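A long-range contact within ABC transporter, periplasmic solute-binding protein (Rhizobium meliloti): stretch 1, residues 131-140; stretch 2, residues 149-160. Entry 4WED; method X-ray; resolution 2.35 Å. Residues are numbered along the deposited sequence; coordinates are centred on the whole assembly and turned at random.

Stretch 1 (131-140) MNCSKHFQSL
Stretch 2, residues 149-160: TVHFKEPVLALM

Two stretches of one chain meet as a short antiparallel β-pair that runs on into a helix-against-loop contact, burying 698 Å² summed over both sides. Stretch 1 is helical at 132-135, with M131 (selenomethionine) at the N-cap, and extended at 137-140; stretch 2 is extended at 149-152, loops through 153-158 and enters a helix at 159, which continues beyond the stretch, after A158 at the N-cap (phi/psi 50/46). The strand axes approach to 4.3 Å, their directions 154° apart.

Backbone hydrogen bonds are the main polar link. K153 N donates to H136 O (2.7 Å); S139 and H151 form a hydrogen-bonded pair, H151 N to S139 O at 2.8 Å and S139 N to H151 O at 3.1 Å. H151 O also accepts from Q138 N (2.7 Å), so one carbonyl serves two successive amides. This marks a β-bulge: the register slips by one between F137-F152 (CA to CA 4.5 Å) and S139-H151 (CA to CA 5.1 Å), and Q138 has phi/psi -102/-55. L140 and V150 follow as a non-hydrogen-bonded pair, CA to CA 4.6 Å. H136 O additionally receives a CA-H...O contact from F152 CA (3.1 Å).

Apolar packing fills the helix side. C133 (chi1 p), buried, places CB 3.9 Å from F152 CE1, 4.0 Å from V156 CG1 and 3.7 Å from L159 CD1. The buried F152 ring (chi1 m, chi2 -87°) turns its edge to C133 O, with CE1 at 3.5 Å from that oxygen. N132 (m) points its CA-CB bond toward stretch 2, CB lying 4.0 Å from V156 CG1; V156 and L157 are both t at chi1. Along the strands, F137 (t, chi2 71°) starts away from stretch 2, yet its CD1 reaches V150 CG1 at 3.9 Å, with the methyl at the ring edge. L140 (t, t) and V150 (t) share one face of the sheet, L140 CG 4.4 Å from V150 CG2; S139 and H151 (m) occupy the other.

H136 (m, chi2 125°) has the largest covered area of any residue, 103 Å², backbone included; its ring takes E154 CB over one face, 4.2 Å from the ring centroid and 14° off the normal, with E154 m, t. H136 NE2 and E154 OE1 are 3.2 Å apart, but the angle is too poor for a hydrogen bond. Outside, Q138 (t) extends its amide alongside K153, NE2 to CB 3.8 Å; K153 is modelled only to CB, and S139 lacks OG.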

# COMPACT_ATOMS: atom_id res chain seq x y z
N MSE A 131 14.43 -2.07 6.71
CA MSE A 131 13.96 -3.30 6.17
C MSE A 131 14.54 -4.43 6.93
O MSE A 131 15.75 -4.47 7.16
CB MSE A 131 14.50 -3.41 4.77
CG MSE A 131 13.40 -3.04 3.82
SE MSE A 131 14.30 -3.26 2.12
CE MSE A 131 13.72 -5.07 1.65
N ASN A 132 13.69 -5.35 7.33
CA ASN A 132 14.09 -6.44 8.20
C ASN A 132 15.15 -7.37 7.60
O ASN A 132 16.00 -7.85 8.33
CB ASN A 132 12.86 -7.18 8.70
CG ASN A 132 12.13 -6.38 9.76
OD1 ASN A 132 12.76 -5.86 10.68
ND2 ASN A 132 10.83 -6.23 9.62
N CYS A 133 15.12 -7.61 6.30
CA CYS A 133 16.08 -8.54 5.70
C CYS A 133 17.45 -7.93 5.61
O CYS A 133 18.40 -8.62 5.87
CB CYS A 133 15.64 -9.10 4.35
SG CYS A 133 15.38 -7.88 3.09
N SER A 134 17.56 -6.64 5.32
CA SER A 134 18.86 -5.98 5.37
C SER A 134 19.41 -5.95 6.81
O SER A 134 20.52 -6.35 7.06
CB SER A 134 18.77 -4.54 4.86
OG SER A 134 20.03 -3.89 5.07
N LYS A 135 18.59 -5.45 7.71
CA LYS A 135 18.90 -5.33 9.11
C LYS A 135 19.41 -6.60 9.82
O LYS A 135 20.29 -6.53 10.66
CB LYS A 135 17.65 -4.82 9.83
CG LYS A 135 17.83 -4.67 11.34
CD LYS A 135 16.74 -3.83 11.98
CE LYS A 135 17.11 -3.53 13.43
NZ LYS A 135 16.13 -2.61 14.09
N HIS A 136 18.82 -7.75 9.51
CA HIS A 136 19.20 -9.01 10.19
C HIS A 136 20.13 -9.86 9.37
O HIS A 136 20.50 -10.96 9.76
CB HIS A 136 17.95 -9.80 10.58
CG HIS A 136 17.17 -9.14 11.66
ND1 HIS A 136 15.84 -8.82 11.53
CD2 HIS A 136 17.56 -8.67 12.87
CE1 HIS A 136 15.43 -8.18 12.62
NE2 HIS A 136 16.46 -8.08 13.45
N PHE A 137 20.48 -9.35 8.21
CA PHE A 137 21.32 -10.08 7.31
C PHE A 137 22.62 -10.48 8.05
O PHE A 137 23.30 -9.62 8.61
CB PHE A 137 21.61 -9.18 6.15
CG PHE A 137 22.71 -9.65 5.26
CD1 PHE A 137 22.51 -10.75 4.43
CD2 PHE A 137 23.91 -8.93 5.16
CE1 PHE A 137 23.50 -11.15 3.53
CE2 PHE A 137 24.90 -9.32 4.27
CZ PHE A 137 24.69 -10.43 3.45
N GLN A 138 22.93 -11.77 8.05
CA GLN A 138 24.15 -12.28 8.67
C GLN A 138 25.20 -12.57 7.61
O GLN A 138 26.31 -12.07 7.72
CB GLN A 138 23.86 -13.55 9.49
CG GLN A 138 24.97 -13.99 10.43
CD GLN A 138 24.75 -13.49 11.86
OE1 GLN A 138 24.43 -14.27 12.79
NE2 GLN A 138 24.89 -12.18 12.05
N SER A 139 24.86 -13.39 6.62
CA SER A 139 25.83 -13.77 5.56
C SER A 139 25.16 -14.38 4.32
O SER A 139 23.95 -14.62 4.31
CB SER A 139 26.93 -14.74 6.07
N LEU A 140 25.98 -14.69 3.32
CA LEU A 140 25.52 -15.01 1.99
C LEU A 140 26.45 -16.02 1.30
O LEU A 140 27.51 -15.65 0.81
CB LEU A 140 25.53 -13.71 1.21
CG LEU A 140 24.58 -13.59 0.04
CD1 LEU A 140 24.82 -12.24 -0.63
CD2 LEU A 140 24.76 -14.73 -0.94
N THR A 149 22.14 -19.33 -0.86
CA THR A 149 21.58 -19.34 0.47
C THR A 149 21.92 -18.04 1.23
O THR A 149 23.09 -17.61 1.25
CB THR A 149 22.11 -20.58 1.23
OG1 THR A 149 21.63 -21.76 0.57
CG2 THR A 149 21.64 -20.62 2.70
N VAL A 150 20.91 -17.43 1.85
CA VAL A 150 21.11 -16.25 2.69
C VAL A 150 20.83 -16.62 4.13
O VAL A 150 19.91 -17.40 4.41
CB VAL A 150 20.20 -15.06 2.28
CG1 VAL A 150 20.48 -13.83 3.13
CG2 VAL A 150 20.39 -14.70 0.82
N HIS A 151 21.65 -16.08 5.03
CA HIS A 151 21.52 -16.28 6.45
C HIS A 151 21.22 -15.01 7.24
O HIS A 151 21.78 -13.95 6.96
CB HIS A 151 22.80 -16.89 6.97
CG HIS A 151 22.87 -18.37 6.77
ND1 HIS A 151 23.79 -18.97 5.92
CD2 HIS A 151 22.13 -19.37 7.30
CE1 HIS A 151 23.60 -20.28 5.94
NE2 HIS A 151 22.60 -20.55 6.77
N PHE A 152 20.39 -15.13 8.26
CA PHE A 152 19.94 -13.97 9.03
C PHE A 152 20.13 -14.19 10.55
O PHE A 152 19.93 -15.29 11.07
CB PHE A 152 18.47 -13.67 8.71
CG PHE A 152 18.17 -13.47 7.23
CD1 PHE A 152 18.30 -12.21 6.62
CD2 PHE A 152 17.75 -14.54 6.43
CE1 PHE A 152 18.01 -12.03 5.25
CE2 PHE A 152 17.44 -14.36 5.07
CZ PHE A 152 17.61 -13.12 4.48
N LYS A 153 20.53 -13.14 11.27
CA LYS A 153 20.75 -13.22 12.75
C LYS A 153 19.48 -13.52 13.56
O LYS A 153 19.57 -13.99 14.67
CB LYS A 153 21.33 -11.90 13.27
N GLU A 154 18.32 -13.17 13.01
CA GLU A 154 17.01 -13.44 13.58
C GLU A 154 15.99 -13.74 12.46
O GLU A 154 16.24 -13.45 11.28
CB GLU A 154 16.47 -12.24 14.36
CG GLU A 154 17.42 -11.55 15.31
CD GLU A 154 16.71 -10.51 16.18
OE1 GLU A 154 15.57 -10.05 15.83
OE2 GLU A 154 17.29 -10.15 17.23
N PRO A 155 14.83 -14.32 12.83
CA PRO A 155 13.80 -14.49 11.82
C PRO A 155 13.39 -13.14 11.23
O PRO A 155 13.47 -12.10 11.91
CB PRO A 155 12.64 -15.12 12.60
CG PRO A 155 13.31 -15.81 13.79
CD PRO A 155 14.48 -14.94 14.13
N VAL A 156 13.02 -13.16 9.96
CA VAL A 156 12.74 -11.97 9.21
C VAL A 156 11.26 -11.99 8.92
O VAL A 156 10.79 -12.82 8.18
CB VAL A 156 13.56 -11.94 7.91
CG1 VAL A 156 13.16 -10.77 7.02
CG2 VAL A 156 15.04 -11.88 8.26
N LEU A 157 10.55 -11.10 9.58
CA LEU A 157 9.12 -10.86 9.33
C LEU A 157 8.92 -10.54 7.85
O LEU A 157 9.67 -9.75 7.29
CB LEU A 157 8.71 -9.67 10.19
CG LEU A 157 7.28 -9.24 10.23
CD1 LEU A 157 6.37 -10.41 10.67
CD2 LEU A 157 7.19 -8.08 11.21
N ALA A 158 7.94 -11.19 7.22
CA ALA A 158 7.55 -10.88 5.84
C ALA A 158 8.75 -10.83 4.88
O ALA A 158 8.89 -9.91 4.07
CB ALA A 158 6.81 -9.53 5.80
N LEU A 159 9.61 -11.82 4.98
CA LEU A 159 10.84 -11.86 4.22
C LEU A 159 10.60 -11.75 2.72
O LEU A 159 11.07 -10.83 2.08
CB LEU A 159 11.63 -13.13 4.57
CG LEU A 159 12.88 -13.44 3.73
CD1 LEU A 159 13.92 -12.33 3.73
CD2 LEU A 159 13.50 -14.73 4.22
N MSE A 160 9.89 -12.71 2.17
CA MSE A 160 9.60 -12.77 0.75
C MSE A 160 8.91 -11.55 0.22
O MSE A 160 9.16 -11.10 -0.90
CB MSE A 160 8.69 -13.97 0.52
CG MSE A 160 9.29 -15.33 0.83
SE MSE A 160 11.24 -15.48 0.49
CE MSE A 160 11.31 -15.43 -1.49